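Side-chain contacts in mRNA interferase toxin YafQ (Escherichia coli, PDB 4MMG), which cleaves mRNA on the ribosome within lysine codons, inhibiting translation elongation and bringing on bacterial stasis as the toxin half of a toxin-antitoxin pair: residues 33-36 with 37-41; 44-47 with 48-52. The protein carries 1 engineered substitution. One frame throughout, in Å; residues are numbered along the deposited sequence.

In the fold
From the N terminus the chain runs through strand 8-11 and helix 13-24 before reaching helix 29-40, where contact 1 (33-36 with 37-41) joins successive turns and closes no loop. A few residues on, contact 2 (44-47 with 48-52) closes a short 3-10 turn in the loop leading to strand 53-54, the outermost strand on that side of the sheet. The two follow in series, neither nested nor crossed. In space they touch: L35 and L38 of the helix pack on L46, L39 meets L44, and Y34 lies against Y50. The loop therefore doubles back along the helix, while L35 and L39 also rest on strand 71-77, in the middle of the sheet.

Contact 1: residues 33-36 with 37-41; sequences KYLM and TLLIN
K33 meets T37 through its carbonyl oxygen, which is gripped twice: T37 N reaches K33 O at 2.9 Å, and the hydroxyl T37 OG1 donates to the same K33 O at 3.0 Å. The two donors come from opposite faces of the carbonyl plane, the hydroxyl 37° out of it. T37 can do this because OG1 stands anti to its own carbonyl carbon (chi1 -61°), leaning back and placing the hydroxyl of this exposed threonine against the backbone of the preceding turn.

Y34 comes next. Its carbonyl takes the N-H of L38, and its ring slants past that leucine, with Y34 CE2 3.9 Å from L38 CD1.

L35 runs alongside L39, both pointing the same way, and L35 CD1 lies 4.1 Å from L39 CD1. Their backbones are joined by L39 N to L35 O. Both are buried, and both rest on L73 of strand 71-77.

M36 bonds through its carbonyl to I40, with I40 N 2.8 Å from M36 O and the N-H pointing almost straight at it (167°). I40 CG1 lies close by that oxygen, 3.3 Å from M36 O. Outside the pair, M36 and I40 both touch Y11 of strand 8-11.

Four successive i to i+4 bonds make these the last turns of an amphipathic alpha helix, its apolar side laid on the sheet of a RelE-family toxin.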
# COMPACT_ATOMS: atom_id res chain seq x y z
N LYS A 33 -1.70 -4.02 8.32
CA LYS A 33 -0.43 -4.51 8.85
C LYS A 33 -0.05 -5.86 8.23
O LYS A 33 1.11 -6.09 7.89
CB LYS A 33 -0.47 -4.59 10.37
CG LYS A 33 -0.52 -3.21 11.03
CD LYS A 33 -0.78 -3.30 12.53
CE LYS A 33 -0.90 -1.90 13.12
NZ LYS A 33 -1.23 -1.91 14.57
N TYR A 34 -1.03 -6.74 8.05
CA TYR A 34 -0.74 -8.06 7.50
C TYR A 34 -0.20 -7.95 6.07
O TYR A 34 0.79 -8.58 5.71
CB TYR A 34 -1.97 -8.98 7.56
CG TYR A 34 -1.63 -10.41 7.26
CD1 TYR A 34 -1.01 -11.20 8.21
CD2 TYR A 34 -1.91 -10.97 6.02
CE1 TYR A 34 -0.68 -12.52 7.95
CE2 TYR A 34 -1.59 -12.30 5.74
CZ TYR A 34 -0.97 -13.06 6.72
OH TYR A 34 -0.63 -14.38 6.49
N LEU A 35 -0.86 -7.11 5.27
CA LEU A 35 -0.43 -6.86 3.91
C LEU A 35 0.97 -6.25 3.87
O LEU A 35 1.83 -6.68 3.10
CB LEU A 35 -1.43 -5.95 3.21
CG LEU A 35 -1.04 -5.41 1.84
CD1 LEU A 35 -0.73 -6.53 0.86
CD2 LEU A 35 -2.18 -4.55 1.32
N MET A 36 1.19 -5.23 4.70
CA MET A 36 2.50 -4.60 4.78
C MET A 36 3.59 -5.61 5.14
O MET A 36 4.69 -5.56 4.57
CB MET A 36 2.50 -3.45 5.78
CG MET A 36 1.63 -2.28 5.38
SD MET A 36 1.61 -1.00 6.67
CE MET A 36 3.27 -0.42 6.58
N THR A 37 3.29 -6.51 6.06
CA THR A 37 4.28 -7.51 6.48
C THR A 37 4.64 -8.46 5.33
O THR A 37 5.82 -8.81 5.16
CB THR A 37 3.82 -8.26 7.73
OG1 THR A 37 3.66 -7.32 8.81
CG2 THR A 37 4.83 -9.31 8.13
N LEU A 38 3.66 -8.85 4.53
CA LEU A 38 3.95 -9.70 3.37
C LEU A 38 4.91 -9.01 2.42
O LEU A 38 5.88 -9.61 1.94
CB LEU A 38 2.66 -10.07 2.65
CG LEU A 38 1.68 -10.98 3.41
CD1 LEU A 38 0.43 -11.19 2.58
CD2 LEU A 38 2.32 -12.32 3.78
N LEU A 39 4.68 -7.72 2.16
CA LEU A 39 5.55 -6.95 1.29
C LEU A 39 6.96 -6.78 1.89
O LEU A 39 7.96 -7.01 1.21
CB LEU A 39 4.93 -5.58 0.99
CG LEU A 39 3.74 -5.68 0.04
CD1 LEU A 39 2.82 -4.49 0.20
CD2 LEU A 39 4.23 -5.78 -1.39
N ILE A 40 7.02 -6.40 3.17
CA ILE A 40 8.30 -6.21 3.85
C ILE A 40 9.12 -7.49 3.84
O ILE A 40 10.33 -7.45 3.62
CB ILE A 40 8.07 -5.72 5.29
CG1 ILE A 40 7.63 -4.25 5.28
CG2 ILE A 40 9.32 -5.90 6.15
CD1 ILE A 40 7.02 -3.79 6.58
N ASN A 41 8.46 -8.63 4.06
CA ASN A 41 9.14 -9.92 4.11
C ASN A 41 9.42 -10.54 2.74
O ASN A 41 9.99 -11.64 2.67
CB ASN A 41 8.33 -10.91 4.96
CG ASN A 41 8.36 -10.57 6.44
OD1 ASN A 41 9.12 -9.70 6.87
ND2 ASN A 41 7.55 -11.26 7.22

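Contact 2: residues 44-47 with 48-52; sequences LPLP and AVYKD
P47 and Y50 carry the apolar part of this contact. The proline ring crosses the tyrosine obliquely: P47 CG approaches Y50 CE2 to 3.6 Å, while P47 CD sits at the edge of the aromatic ring, in its plane. V49 CG1 lies over one face of the same ring, offset toward its rim, and is also 4.3 Å from P47 CG, so the three side chains form one apolar cluster. L46 adds its CB, 4.1 Å from Y50 CD2. At its other end, L46 CD1 comes within 3.8 Å of D52 OD1, where the two side chains cross at about a right angle. D52 is brought there by a first torsion of -173°, with CG opposite its backbone N.

The hydrogen bonding centres on P47 O. Y50 N donates to P47 O at 3.2 Å, with an N-H angle of 163° but from above the carbonyl plane; this i to i+3 bond makes the 3-10 turn of 48-50, and K51 N to A48 O continues it.

A water is the third element. It donates to P47 O at 2.8 Å and accepts from D52 N at 2.9 Å, bridging the start of the turn to its exit.

The carboxylate of D52 also has partners beyond the turn: OD2 forms a salt bridge with R63 and OD1 a hydrogen bond with Y75. Chemically, then, the turn combines an apolar side of P47, V49 and Y50 with a water-linked backbone, and the salt bridge to R63 would probably help to keep the D52 carboxylate ionised although L46 CD1 lies beside it.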
# COMPACT_ATOMS: atom_id res chain seq x y z
N LEU A 44 6.17 -12.84 -1.72
CA LEU A 44 5.55 -12.39 -2.97
C LEU A 44 5.72 -13.45 -4.06
O LEU A 44 6.73 -14.16 -4.08
CB LEU A 44 6.18 -11.06 -3.40
CG LEU A 44 6.17 -9.99 -2.31
CD1 LEU A 44 6.96 -8.76 -2.74
CD2 LEU A 44 4.75 -9.60 -1.94
N PRO A 45 4.76 -13.55 -5.00
CA PRO A 45 3.59 -12.67 -5.17
C PRO A 45 2.52 -12.77 -4.09
O PRO A 45 2.30 -13.83 -3.48
CB PRO A 45 3.00 -13.15 -6.51
CG PRO A 45 3.42 -14.58 -6.60
CD PRO A 45 4.82 -14.58 -6.05
N LEU A 46 1.85 -11.63 -3.88
CA LEU A 46 0.72 -11.54 -2.97
C LEU A 46 -0.39 -12.48 -3.40
O LEU A 46 -0.54 -12.78 -4.59
CB LEU A 46 0.18 -10.11 -2.97
CG LEU A 46 1.07 -9.04 -2.33
CD1 LEU A 46 0.42 -7.68 -2.56
CD2 LEU A 46 1.22 -9.32 -0.85
N PRO A 47 -1.19 -12.95 -2.43
CA PRO A 47 -2.32 -13.79 -2.83
C PRO A 47 -3.38 -12.99 -3.59
O PRO A 47 -3.45 -11.75 -3.51
CB PRO A 47 -2.86 -14.31 -1.49
CG PRO A 47 -2.42 -13.29 -0.48
CD PRO A 47 -1.12 -12.75 -0.97
N ALA A 48 -4.20 -13.72 -4.34
CA ALA A 48 -5.14 -13.14 -5.27
C ALA A 48 -6.15 -12.20 -4.62
O ALA A 48 -6.63 -11.28 -5.27
CB ALA A 48 -5.87 -14.25 -6.05
N VAL A 49 -6.48 -12.43 -3.35
CA VAL A 49 -7.50 -11.63 -2.66
C VAL A 49 -7.17 -10.13 -2.67
O VAL A 49 -8.08 -9.30 -2.62
CB VAL A 49 -7.75 -12.14 -1.23
CG1 VAL A 49 -6.54 -11.91 -0.33
CG2 VAL A 49 -9.01 -11.52 -0.63
N TYR A 50 -5.89 -9.79 -2.76
CA TYR A 50 -5.50 -8.38 -2.78
C TYR A 50 -5.68 -7.69 -4.13
O TYR A 50 -5.58 -6.47 -4.21
CB TYR A 50 -4.06 -8.21 -2.29
CG TYR A 50 -3.85 -8.57 -0.83
CD1 TYR A 50 -4.45 -7.81 0.17
CD2 TYR A 50 -3.06 -9.64 -0.45
CE1 TYR A 50 -4.28 -8.12 1.50
CE2 TYR A 50 -2.87 -9.96 0.88
CZ TYR A 50 -3.48 -9.18 1.85
OH TYR A 50 -3.29 -9.50 3.18
N LYS A 51 -5.93 -8.46 -5.19
CA LYS A 51 -6.14 -7.90 -6.53
C LYS A 51 -5.00 -6.96 -6.91
O LYS A 51 -5.21 -5.90 -7.52
CB LYS A 51 -7.48 -7.16 -6.59
CG LYS A 51 -8.68 -8.03 -6.24
CD LYS A 51 -8.94 -9.05 -7.33
CE LYS A 51 -10.34 -9.63 -7.23
NZ LYS A 51 -10.74 -10.30 -8.50
N ASP A 52 -3.78 -7.36 -6.56
CA ASP A 52 -2.62 -6.51 -6.76
C ASP A 52 -2.34 -6.26 -8.24
O ASP A 52 -2.37 -7.19 -9.05
CB ASP A 52 -1.40 -7.16 -6.10
CG ASP A 52 -0.20 -6.26 -6.12
OD1 ASP A 52 -0.22 -5.23 -5.41
OD2 ASP A 52 0.75 -6.58 -6.87
O HOH W 1 -3.10 -10.08 -5.72